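Local coordinates for STIL N-terminal domain-containing protein (Trichoplax adhaerens, PDB 5OI9), which probably takes part in centriole assembly, as STIL proteins do, with this N-terminal domain likely to be a protein-binding module, at residues Pro208-Leu211 against Ala212-Leu215; Gln26-His30 against Leu31-Ser35. All coordinates share one frame; numbering follows the deposited sequence.

Contact 1. Residues Pro208-Leu211 against Ala212-Leu215; sequences PTAL and ARSL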
ATOM      1  N   PRO A 208      16.494  20.321 -19.529  1.00 16.09           N
ATOM      2  CA  PRO A 208      15.120  20.759 -19.841  1.00 15.94           C
ATOM      3  C   PRO A 208      14.479  19.965 -20.977  1.00 17.58           C
ATOM      4  O   PRO A 208      14.099  20.505 -22.019  1.00 17.56           O
ATOM      5  CB  PRO A 208      15.326  22.237 -20.199  1.00 18.25           C
ATOM      6  CG  PRO A 208      16.694  22.285 -20.781  1.00 15.13           C
ATOM      7  CD  PRO A 208      17.508  21.269 -20.025  1.00 17.58           C
ATOM      8  N   THR A 209      14.337  18.658 -20.769  1.00 17.21           N
ATOM      9  CA  THR A 209      13.594  17.828 -21.706  1.00 21.09           C
ATOM     10  C   THR A 209      12.099  18.141 -21.611  1.00 18.24           C
ATOM     11  O   THR A 209      11.644  18.910 -20.758  1.00 16.32           O
ATOM     12  CB  THR A 209      13.853  16.348 -21.435  1.00 17.40           C
ATOM     13  OG1 THR A 209      13.405  16.018 -20.113  1.00 17.41           O
ATOM     14  CG2 THR A 209      15.335  16.035 -21.552  1.00 17.79           C
ATOM     15  N   ALA A 210      11.323  17.521 -22.503  1.00 14.73           N
ATOM     16  CA  ALA A 210       9.887  17.788 -22.545  1.00 24.06           C
ATOM     17  C   ALA A 210       9.205  17.376 -21.244  1.00 17.93           C
ATOM     18  O   ALA A 210       8.301  18.067 -20.764  1.00 20.45           O
ATOM     19  CB  ALA A 210       9.254  17.068 -23.735  1.00 21.77           C
ATOM     20  N   LEU A 211       9.628  16.255 -20.658  1.00 18.85           N
ATOM     21  CA  LEU A 211       9.051  15.820 -19.389  1.00 15.15           C
ATOM     22  C   LEU A 211       9.384  16.798 -18.268  1.00 17.86           C
ATOM     23  O   LEU A 211       8.509  17.162 -17.473  1.00 16.29           O
ATOM     24  CB  LEU A 211       9.543  14.415 -19.044  1.00 15.91           C
ATOM     25  CG  LEU A 211       9.103  13.872 -17.684  1.00 14.73           C
ATOM     26  CD1 LEU A 211       7.587  13.764 -17.613  1.00 14.06           C
ATOM     27  CD2 LEU A 211       9.755  12.528 -17.403  1.00 15.35           C
ATOM     28  N   ALA A 212      10.644  17.233 -18.189  1.00 12.69           N
ATOM     29  CA  ALA A 212      11.032  18.211 -17.177  1.00 15.57           C
ATOM     30  C   ALA A 212      10.282  19.525 -17.347  1.00 16.58           C
ATOM     31  O   ALA A 212       9.936  20.179 -16.356  1.00 15.65           O
ATOM     32  CB  ALA A 212      12.540  18.453 -17.227  1.00 17.08           C
ATOM     33  N   ARG A 213      10.013  19.924 -18.592  1.00 16.31           N
ATOM     34  CA  ARG A 213       9.319  21.188 -18.829  1.00 21.73           C
ATOM     35  C   ARG A 213       7.845  21.095 -18.455  1.00 18.06           C
ATOM     36  O   ARG A 213       7.261  22.068 -17.961  1.00 23.08           O
ATOM     37  CB  ARG A 213       9.478  21.609 -20.291  1.00 18.52           C
ATOM     38  CG  ARG A 213      10.689  22.491 -20.549  1.00 25.09           C
ATOM     39  CD  ARG A 213      10.844  22.850 -22.024  1.00 24.86           C
ATOM     40  NE  ARG A 213      11.630  21.858 -22.751  1.00 37.38           N
ATOM     41  CZ  ARG A 213      11.161  21.101 -23.736  1.00 26.67           C
ATOM     42  NH1 ARG A 213       9.901  21.226 -24.133  1.00 23.93           N
ATOM     43  NH2 ARG A 213      11.958  20.225 -24.332  1.00 22.94           N
ATOM     44  N   SER A 214       7.222  19.936 -18.682  1.00 20.47           N
ATOM     45  CA  SER A 214       5.810  19.790 -18.340  1.00 23.20           C
ATOM     46  C   SER A 214       5.605  19.665 -16.835  1.00 20.35           C
ATOM     47  O   SER A 214       4.553  20.061 -16.321  1.00 25.81           O
ATOM     48  CB  SER A 214       5.213  18.582 -19.063  1.00 24.32           C
ATOM     49  OG  SER A 214       5.841  17.381 -18.654  1.00 31.16           O
ATOM     50  N   LEU A 215       6.591  19.123 -16.115  1.00 20.38           N
ATOM     51  CA  LEU A 215       6.465  18.993 -14.666  1.00 18.59           C
ATOM     52  C   LEU A 215       6.626  20.338 -13.972  1.00 26.00           C
ATOM     53  O   LEU A 215       5.919  20.630 -13.001  1.00 26.48           O
ATOM     54  CB  LEU A 215       7.491  17.992 -14.137  1.00 17.10           C
ATOM     55  CG  LEU A 215       7.193  16.526 -14.443  1.00 18.55           C
ATOM     56  CD1 LEU A 215       8.399  15.659 -14.129  1.00 15.11           C
ATOM     57  CD2 LEU A 215       5.977  16.061 -13.660  1.00 22.12           C
TER
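Arg-213 folds its side chain back over the first turn of its own helix and holds the carbonyl of Pro-208, the residue just before the N-cap, side-on with two nitrogens. NE lies 2.9 Å from Pro-208 O, with an N-H...O angle of 149°, and NH2 reaches the same Pro-208 O at 3.2 Å. The oxygen sits close to the guanidinium plane, but NE comes to it from well above the carbonyl plane, whereas NH2 is only moderately tilted. A bend at chi3 (-88°) turns the guanidinium back, so that one face lies over Thr-209 O and Ala-210 CA. Two bonds on one acceptor probably limit the rotation of the group and may polarise that carbonyl.

The first turn is closed by the backbone: Arg-213 N donates to Thr-209 O at 2.9 Å, which brings the N-cap residue into the hydrogen-bonded helix. Thr-209 OG1 stands 3.6 Å from Ala-212 N, long for a capping bond.

One residue further along, Ser-214 OG is tucked between its own backbone N and carbonyl carbon (chi1 63°), where it donates to Leu-211 O at 2.9 Å. Leu-215 N donates to the same Leu-211 O at 3.1 Å, from the same face of the carbonyl, so this acceptor is doubly engaged. On the inner flank CG of Leu-211 meets CD1 of Leu-215 at 4.0 Å, the two chains crossing at a slant one turn apart.

These leucines anchor helix 210-216 to the seven-stranded sheet: Leu-211 packs on Leu-243 and Leu-245 of strand 241-245, and both leucines touch Trp-260 of strand 256-264. Thr-209 adds a contact with Leu-242. Together these contacts lay the short helix against the sheet near its edge strand 241-245, reaching inward to strand 256-264.

Contact 2. Residues Gln26-His30 against Leu31-Ser35; sequences QEELH and LLKGS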
ATOM      1  N   GLN A  26      15.921  16.934   9.041  1.00 31.03           N
ATOM      2  CA  GLN A  26      15.647  15.601   8.524  1.00 32.63           C
ATOM      3  C   GLN A  26      14.174  15.260   8.709  1.00 25.49           C
ATOM      4  O   GLN A  26      13.518  15.726   9.644  1.00 28.95           O
ATOM      5  CB  GLN A  26      16.498  14.552   9.237  1.00 30.03           C
ATOM      6  CG  GLN A  26      17.952  14.518   8.845  1.00 29.33           C
ATOM      7  CD  GLN A  26      18.600  13.198   9.206  1.00 43.89           C
ATOM      8  OE1 GLN A  26      18.027  12.397   9.946  1.00 40.93           O
ATOM      9  NE2 GLN A  26      19.795  12.955   8.676  1.00 40.28           N
ATOM     10  N   GLU A  27      13.657  14.432   7.808  1.00 26.89           N
ATOM     11  CA  GLU A  27      12.307  13.901   7.923  1.00 26.45           C
ATOM     12  C   GLU A  27      12.365  12.386   7.825  1.00 24.51           C
ATOM     13  O   GLU A  27      13.171  11.832   7.069  1.00 25.06           O
ATOM     14  CB  GLU A  27      11.378  14.465   6.837  1.00 26.68           C
ATOM     15  CG  GLU A  27      11.338  15.986   6.757  1.00 32.18           C
ATOM     16  CD  GLU A  27      10.475  16.619   7.835  1.00 36.75           C
ATOM     17  OE1 GLU A  27      10.567  17.850   8.020  1.00 41.28           O
ATOM     18  OE2 GLU A  27       9.704  15.889   8.493  1.00 29.81           O
ATOM     19  N   GLU A  28      11.519  11.718   8.600  1.00 27.26           N
ATOM     20  CA  GLU A  28      11.388  10.268   8.557  1.00 24.94           C
ATOM     21  C   GLU A  28      10.080   9.927   7.859  1.00 27.76           C
ATOM     22  O   GLU A  28       9.006  10.345   8.308  1.00 26.62           O
ATOM     23  CB  GLU A  28      11.430   9.669   9.960  1.00 33.67           C
ATOM     24  CG  GLU A  28      12.761   9.854  10.671  1.00 40.43           C
ATOM     25  CD  GLU A  28      12.703   9.444  12.131  1.00 81.28           C
ATOM     26  OE1 GLU A  28      11.583   9.294  12.666  1.00 78.28           O
ATOM     27  OE2 GLU A  28      13.779   9.272  12.744  1.00 91.14           O
ATOM     28  N   LEU A  29      10.171   9.175   6.770  1.00 22.22           N
ATOM     29  CA  LEU A  29       9.020   8.831   5.948  1.00 17.90           C
ATOM     30  C   LEU A  29       8.605   7.389   6.207  1.00 19.69           C
ATOM     31  O   LEU A  29       9.455   6.502   6.344  1.00 15.02           O
ATOM     32  CB  LEU A  29       9.336   9.027   4.461  1.00 16.99           C
ATOM     33  CG  LEU A  29       9.961  10.372   4.070  1.00 23.64           C
ATOM     34  CD1 LEU A  29      10.175  10.463   2.562  1.00 15.36           C
ATOM     35  CD2 LEU A  29       9.103  11.533   4.563  1.00 23.16           C
ATOM     36  N   HIS A  30       7.296   7.163   6.280  1.00 18.50           N
ATOM     37  CA  HIS A  30       6.751   5.814   6.351  1.00 23.65           C
ATOM     38  C   HIS A  30       5.296   5.851   5.913  1.00 19.90           C
ATOM     39  O   HIS A  30       4.635   6.891   5.980  1.00 22.08           O
ATOM     40  CB  HIS A  30       6.871   5.210   7.755  1.00 17.10           C
ATOM     41  CG  HIS A  30       6.463   3.770   7.820  1.00 25.77           C
ATOM     42  ND1 HIS A  30       5.191   3.372   8.173  1.00 21.76           N
ATOM     43  CD2 HIS A  30       7.151   2.636   7.549  1.00 19.49           C
ATOM     44  CE1 HIS A  30       5.118   2.052   8.130  1.00 26.40           C
ATOM     45  NE2 HIS A  30       6.293   1.582   7.751  1.00 21.67           N
ATOM     46  N   LEU A  31       4.809   4.688   5.465  1.00 22.17           N
ATOM     47  CA  LEU A  31       3.447   4.570   4.945  1.00 21.08           C
ATOM     48  C   LEU A  31       2.415   5.167   5.895  1.00 24.72           C
ATOM     49  O   LEU A  31       1.518   5.904   5.474  1.00 23.08           O
ATOM     50  CB  LEU A  31       3.119   3.100   4.678  1.00 22.16           C
ATOM     51  CG  LEU A  31       1.682   2.847   4.220  1.00 22.48           C
ATOM     52  CD1 LEU A  31       1.507   3.304   2.784  1.00 19.82           C
ATOM     53  CD2 LEU A  31       1.286   1.386   4.384  1.00 20.69           C
ATOM     54  N   LEU A  32       2.526   4.853   7.184  1.00 16.99           N
ATOM     55  CA  LEU A  32       1.523   5.234   8.168  1.00 27.84           C
ATOM     56  C   LEU A  32       1.962   6.417   9.021  1.00 30.10           C
ATOM     57  O   LEU A  32       1.420   6.619  10.112  1.00 29.12           O
ATOM     58  CB  LEU A  32       1.182   4.033   9.051  1.00 23.85           C
ATOM     59  CG  LEU A  32       0.705   2.790   8.296  1.00 24.86           C
ATOM     60  CD1 LEU A  32       0.600   1.588   9.220  1.00 22.38           C
ATOM     61  CD2 LEU A  32      -0.626   3.063   7.614  1.00 27.03           C
ATOM     62  N   LYS A  33       2.922   7.210   8.542  1.00 19.29           N
ATOM     63  CA  LYS A  33       3.439   8.318   9.339  1.00 22.92           C
ATOM     64  C   LYS A  33       2.356   9.358   9.598  1.00 32.69           C
ATOM     65  O   LYS A  33       2.115   9.754  10.746  1.00 30.75           O
ATOM     66  CB  LYS A  33       4.636   8.954   8.629  1.00 26.39           C
ATOM     67  CG  LYS A  33       5.653   9.579   9.567  1.00 27.96           C
ATOM     68  CD  LYS A  33       6.328   8.508  10.407  1.00 34.34           C
ATOM     69  CE  LYS A  33       7.468   9.077  11.231  1.00 36.37           C
ATOM     70  NZ  LYS A  33       8.194   8.002  11.962  1.00 47.50           N
ATOM     71  N   GLY A  34       1.683   9.808   8.536  1.00 31.05           N
ATOM     72  CA  GLY A  34       0.652  10.822   8.679  1.00 37.59           C
ATOM     73  C   GLY A  34      -0.543  10.387   9.505  1.00 45.32           C
ATOM     74  O   GLY A  34      -1.225  11.238  10.088  1.00 51.38           O
ATOM     75  N   SER A  35      -0.815   9.085   9.569  1.00 39.66           N
ATOM     76  CA  SER A  35      -1.959   8.569  10.311  1.00 47.59           C
ATOM     77  C   SER A  35      -1.594   8.118  11.720  1.00 42.06           C
ATOM     78  O   SER A  35      -2.309   7.295  12.299  1.00 42.70           O
ATOM     79  CB  SER A  35      -2.611   7.415   9.549  1.00 46.87           C
ATOM     80  OG  SER A  35      -1.850   6.224   9.677  1.00 41.98           O
TER
HETATM   81  O   HOH W   1       2.985   9.867   5.908  1.00 25.17           O
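Chi1 of His-30 (-173°) sets CG opposite the backbone N and beside the carbonyl carbon, which swings the imidazole over the following peptide; there ND1 accepts from Leu-32 N at 3.2 Å. The N-H points almost straight at ND1 (175°), although the donor lies 34° out of the ring plane. Leu-31 N stands over one ring face. The backbone closes the same bend: Lys-33 N donates to His-30 O at 3.1 Å.

A bend at chi2 folds the lysine back along strand 27-29, where its CE rests 3.5 Å from Glu-28 O and its NZ faces Glu-28 OE1 in a long salt bridge of 3.7 Å. NE2 of His-30 bonds Pro-192 O, consistent with a proton on NE2 and a bare ND1, and the imidazole meets the ring of Trp-273 of helix 270-281. An alanine in place of His-30 would probably leave the N-H of Leu-32 and the carbonyl of Pro-192 without their mates and open a gap beside Trp-273.

The arrangement is a type I beta turn, His-30 to Lys-33, whose first side chain accepts from the backbone N of the third residue, set where edge strand 27-29 ends.

Contacts 1 and 2 lie at the two ends of one seven-stranded mixed sheet and do not touch: their centres are 29 Å apart and their nearest atoms about 18 Å. Contact 2 begins on strand 27-29, one outermost strand, while the helix of contact 1 packs on strand 241-245, the outermost strand at the other end. Contact 2 lies closer to the middle of the chain (14 Å from its centre, against 29 Å for contact 1), where the chain leaves this sheet for strand 39-44 of the nine-stranded one. Neither contact involves a bound ligand.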